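Local coordinates for hydrogenase expression/formation protein (hypb) (Archaeoglobus fulgidus, PDB 2WSM) that probably binds and hydrolyses GTP, and probably binds nickel and zinc, as a G3E-family GTPase in hydrogenase maturation, at residues 49-54 and 77-82. Numbering follows the deposited sequence.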
ATOM      1  N   ARG A  49     -10.848  -8.492  22.844  1.00 28.87           N
ATOM      2  CA  ARG A  49     -12.251  -8.817  23.087  1.00 28.81           C
ATOM      3  C   ARG A  49     -12.590 -10.211  22.563  1.00 25.09           C
ATOM      4  O   ARG A  49     -13.331 -10.953  23.192  1.00 33.02           O
ATOM      5  CB  ARG A  49     -13.175  -7.762  22.468  1.00 28.62           C
ATOM      6  CG  ARG A  49     -13.056  -6.369  23.093  1.00 33.74           C
ATOM      7  CD  ARG A  49     -13.634  -6.332  24.514  1.00 39.24           C
ATOM      8  NE  ARG A  49     -14.882  -7.081  24.589  1.00 40.60           N
ATOM      9  CZ  ARG A  49     -16.085  -6.559  24.383  1.00 44.51           C
ATOM     10  NH1 ARG A  49     -16.209  -5.269  24.112  1.00 44.09           N
ATOM     11  NH2 ARG A  49     -17.165  -7.327  24.459  1.00 45.27           N
ATOM     12  N   THR A  50     -12.032 -10.571  21.416  1.00 25.85           N
ATOM     13  CA  THR A  50     -12.243 -11.901  20.857  1.00 28.95           C
ATOM     14  C   THR A  50     -11.684 -12.975  21.782  1.00 28.32           C
ATOM     15  O   THR A  50     -12.335 -13.979  22.067  1.00 29.38           O
ATOM     16  CB  THR A  50     -11.535 -12.049  19.508  1.00 22.72           C
ATOM     17  OG1 THR A  50     -12.082 -11.116  18.573  1.00 22.09           O
ATOM     18  CG2 THR A  50     -11.682 -13.469  18.977  1.00 23.85           C
ATOM     19  N   ILE A  51     -10.452 -12.761  22.222  1.00 29.98           N
ATOM     20  CA  ILE A  51      -9.782 -13.686  23.115  1.00 30.39           C
ATOM     21  C   ILE A  51     -10.604 -13.864  24.389  1.00 34.38           C
ATOM     22  O   ILE A  51     -10.753 -14.978  24.894  1.00 29.33           O
ATOM     23  CB  ILE A  51      -8.358 -13.187  23.426  1.00 31.91           C
ATOM     24  CG1 ILE A  51      -7.498 -13.282  22.160  1.00 25.56           C
ATOM     25  CG2 ILE A  51      -7.734 -13.981  24.568  1.00 32.68           C
ATOM     26  CD1 ILE A  51      -6.240 -12.466  22.222  1.00 30.89           C
ATOM     27  N   GLU A  52     -11.169 -12.764  24.874  1.00 32.45           N
ATOM     28  CA  GLU A  52     -11.951 -12.779  26.102  1.00 35.25           C
ATOM     29  C   GLU A  52     -13.247 -13.565  25.956  1.00 37.35           C
ATOM     30  O   GLU A  52     -13.670 -14.250  26.884  1.00 38.37           O
ATOM     31  CB  GLU A  52     -12.239 -11.355  26.566  1.00 34.19           C
ATOM     32  CG  GLU A  52     -11.060 -10.707  27.265  1.00 39.20           C
ATOM     33  CD  GLU A  52     -11.054  -9.194  27.155  1.00 45.09           C
ATOM     34  OE1 GLU A  52     -12.147  -8.587  27.107  1.00 45.32           O
ATOM     35  OE2 GLU A  52      -9.944  -8.617  27.124  1.00 48.81           O
ATOM     36  N   ARG A  53     -13.862 -13.480  24.783  1.00 35.07           N
ATOM     37  CA  ARG A  53     -15.168 -14.089  24.570  1.00 36.97           C
ATOM     38  C   ARG A  53     -15.106 -15.591  24.280  1.00 33.32           C
ATOM     39  O   ARG A  53     -15.896 -16.358  24.820  1.00 46.77           O
ATOM     40  CB  ARG A  53     -15.935 -13.349  23.466  1.00 33.88           C
ATOM     41  CG  ARG A  53     -17.110 -14.129  22.888  1.00 36.02           C
ATOM     42  CD  ARG A  53     -18.264 -14.262  23.878  1.00 40.58           C
ATOM     43  NE  ARG A  53     -18.778 -12.958  24.291  1.00 41.25           N
ATOM     44  CZ  ARG A  53     -19.799 -12.331  23.712  1.00 42.49           C
ATOM     45  NH1 ARG A  53     -20.193 -11.146  24.163  1.00 40.90           N
ATOM     46  NH2 ARG A  53     -20.428 -12.884  22.682  1.00 44.97           N
ATOM     47  N   ILE A  54     -14.170 -16.015  23.441  1.00 33.56           N
ATOM     48  CA  ILE A  54     -14.113 -17.419  23.032  1.00 37.96           C
ATOM     49  C   ILE A  54     -12.777 -18.105  23.319  1.00 34.38           C
ATOM     50  O   ILE A  54     -12.549 -19.225  22.867  1.00 33.96           O
ATOM     51  CB  ILE A  54     -14.432 -17.595  21.524  1.00 39.19           C
ATOM     52  CG1 ILE A  54     -13.495 -16.733  20.674  1.00 28.88           C
ATOM     53  CG2 ILE A  54     -15.904 -17.282  21.236  1.00 35.44           C
ATOM     54  CD1 ILE A  54     -13.538 -17.056  19.197  1.00 29.76           C
ATOM     55  N   ARG A  77      -1.608 -11.314  26.816  1.00 46.79           N
ATOM     56  CA  ARG A  77      -0.842 -12.420  27.376  1.00 51.29           C
ATOM     57  C   ARG A  77      -1.468 -12.942  28.669  1.00 57.38           C
ATOM     58  O   ARG A  77      -1.241 -14.083  29.070  1.00 55.89           O
ATOM     59  CB  ARG A  77       0.606 -11.991  27.617  1.00 52.02           C
ATOM     60  CG  ARG A  77       1.462 -12.007  26.362  1.00 52.36           C
ATOM     61  CD  ARG A  77       2.668 -11.097  26.486  1.00 54.89           C
ATOM     62  NE  ARG A  77       3.344 -10.930  25.202  1.00 57.71           N
ATOM     63  CZ  ARG A  77       4.222  -9.967  24.930  1.00 60.95           C
ATOM     64  NH1 ARG A  77       4.536  -9.069  25.855  1.00 60.03           N
ATOM     65  NH2 ARG A  77       4.782  -9.898  23.728  1.00 56.83           N
ATOM     66  N   ARG A  78      -2.272 -12.098  29.305  1.00 52.13           N
ATOM     67  CA  ARG A  78      -2.871 -12.424  30.588  1.00 52.08           C
ATOM     68  C   ARG A  78      -3.725 -13.686  30.532  1.00 55.97           C
ATOM     69  O   ARG A  78      -3.873 -14.387  31.535  1.00 53.82           O
ATOM     70  CB  ARG A  78      -3.711 -11.247  31.075  1.00 52.88           C
ATOM     71  CG  ARG A  78      -4.488 -11.504  32.352  1.00 59.71           C
ATOM     72  CD  ARG A  78      -5.396 -10.329  32.630  1.00 57.82           C
ATOM     73  NE  ARG A  78      -4.717  -9.077  32.314  1.00 60.93           N
ATOM     74  CZ  ARG A  78      -5.326  -7.903  32.209  1.00 63.80           C
ATOM     75  NH1 ARG A  78      -6.637  -7.824  32.392  1.00 68.05           N
ATOM     76  NH2 ARG A  78      -4.626  -6.813  31.918  1.00 54.71           N
ATOM     77  N   PHE A  79      -4.284 -13.974  29.362  1.00 55.06           N
ATOM     78  CA  PHE A  79      -5.150 -15.139  29.204  1.00 54.20           C
ATOM     79  C   PHE A  79      -4.357 -16.383  28.816  1.00 52.81           C
ATOM     80  O   PHE A  79      -4.912 -17.356  28.302  1.00 56.03           O
ATOM     81  CB  PHE A  79      -6.263 -14.861  28.185  1.00 52.83           C
ATOM     82  CG  PHE A  79      -7.266 -13.842  28.651  1.00 54.95           C
ATOM     83  CD1 PHE A  79      -8.345 -14.223  29.434  1.00 57.51           C
ATOM     84  CD2 PHE A  79      -7.122 -12.503  28.318  1.00 50.01           C
ATOM     85  CE1 PHE A  79      -9.269 -13.288  29.874  1.00 56.67           C
ATOM     86  CE2 PHE A  79      -8.041 -11.563  28.753  1.00 50.93           C
ATOM     87  CZ  PHE A  79      -9.116 -11.955  29.534  1.00 53.56           C
ATOM     88  N   GLY A  80      -3.054 -16.349  29.073  1.00 50.77           N
ATOM     89  CA  GLY A  80      -2.197 -17.484  28.793  1.00 49.80           C
ATOM     90  C   GLY A  80      -2.054 -17.697  27.304  1.00 51.06           C
ATOM     91  O   GLY A  80      -1.400 -18.639  26.855  1.00 54.30           O
ATOM     92  N   ILE A  81      -2.677 -16.813  26.537  1.00 48.80           N
ATOM     93  CA  ILE A  81      -2.586 -16.841  25.082  1.00 45.30           C
ATOM     94  C   ILE A  81      -1.152 -16.618  24.615  1.00 42.82           C
ATOM     95  O   ILE A  81      -0.442 -15.760  25.140  1.00 46.17           O
ATOM     96  CB  ILE A  81      -3.513 -15.769  24.456  1.00 46.33           C
ATOM     97  CG1 ILE A  81      -4.891 -16.362  24.172  1.00 40.86           C
ATOM     98  CG2 ILE A  81      -2.917 -15.193  23.180  1.00 35.66           C
ATOM     99  CD1 ILE A  81      -5.607 -16.843  25.399  1.00 45.40           C
ATOM    100  N   LYS A  82      -0.721 -17.403  23.635  1.00 41.28           N
ATOM    101  CA  LYS A  82       0.557 -17.153  22.990  1.00 39.76           C
ATOM    102  C   LYS A  82       0.446 -15.873  22.164  1.00 39.41           C
ATOM    103  O   LYS A  82      -0.483 -15.715  21.370  1.00 32.03           O
ATOM    104  CB  LYS A  82       0.941 -18.326  22.094  1.00 42.06           C
ATOM    105  CG  LYS A  82       1.028 -19.665  22.814  1.00 51.69           C
ATOM    106  CD  LYS A  82       1.375 -20.793  21.846  1.00 51.79           C
ATOM    107  CE  LYS A  82       1.638 -22.100  22.583  1.00 55.62           C
ATOM    108  NZ  LYS A  82       0.444 -22.557  23.352  1.00 57.64           N
TER
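Ile51 meets Phe79 and Ile81 through a single methyl, CG2, an example of a loop seated against a helix without any hydrogen bond between them. The first torsion of Ile51 (chi1 -69°) sets CG1 beside the backbone N and turns CG2 to the loop. Ile51 CG2 lies 3.7 Å from Ile81 CD1, and 4.0 Å from Phe79 CB; both loop residues rest on one branch. Farther out, the Phe79 ring lies against Glu52, whose CG meets Phe79 CZ obliquely at 3.2 Å. Beyond CG the glutamate chain is extended and runs on past CE2, its carboxylate turned 34° from the ring plane. OE2 then forms a salt bridge with Arg75 of helix 70-77, tying the glutamate to the helix that leads into the loop. Replaced by an alanine, Glu52 would lose CG and its carboxylate, which is likely to leave Arg75 without this salt-bridge mate and the CZ end of the Phe79 ring less covered. Within the loop, a type I turn from Arg77 to Gly80, closed by Gly80 N to Arg77 O at 2.9 Å, presents Phe79, while Ile51 also packs on Ile60. The contact thus joins helix 43-54 to the second loop of a beta-alpha-beta crossover (60-64, 70-77, 82-85) in a P-loop NTPase fold.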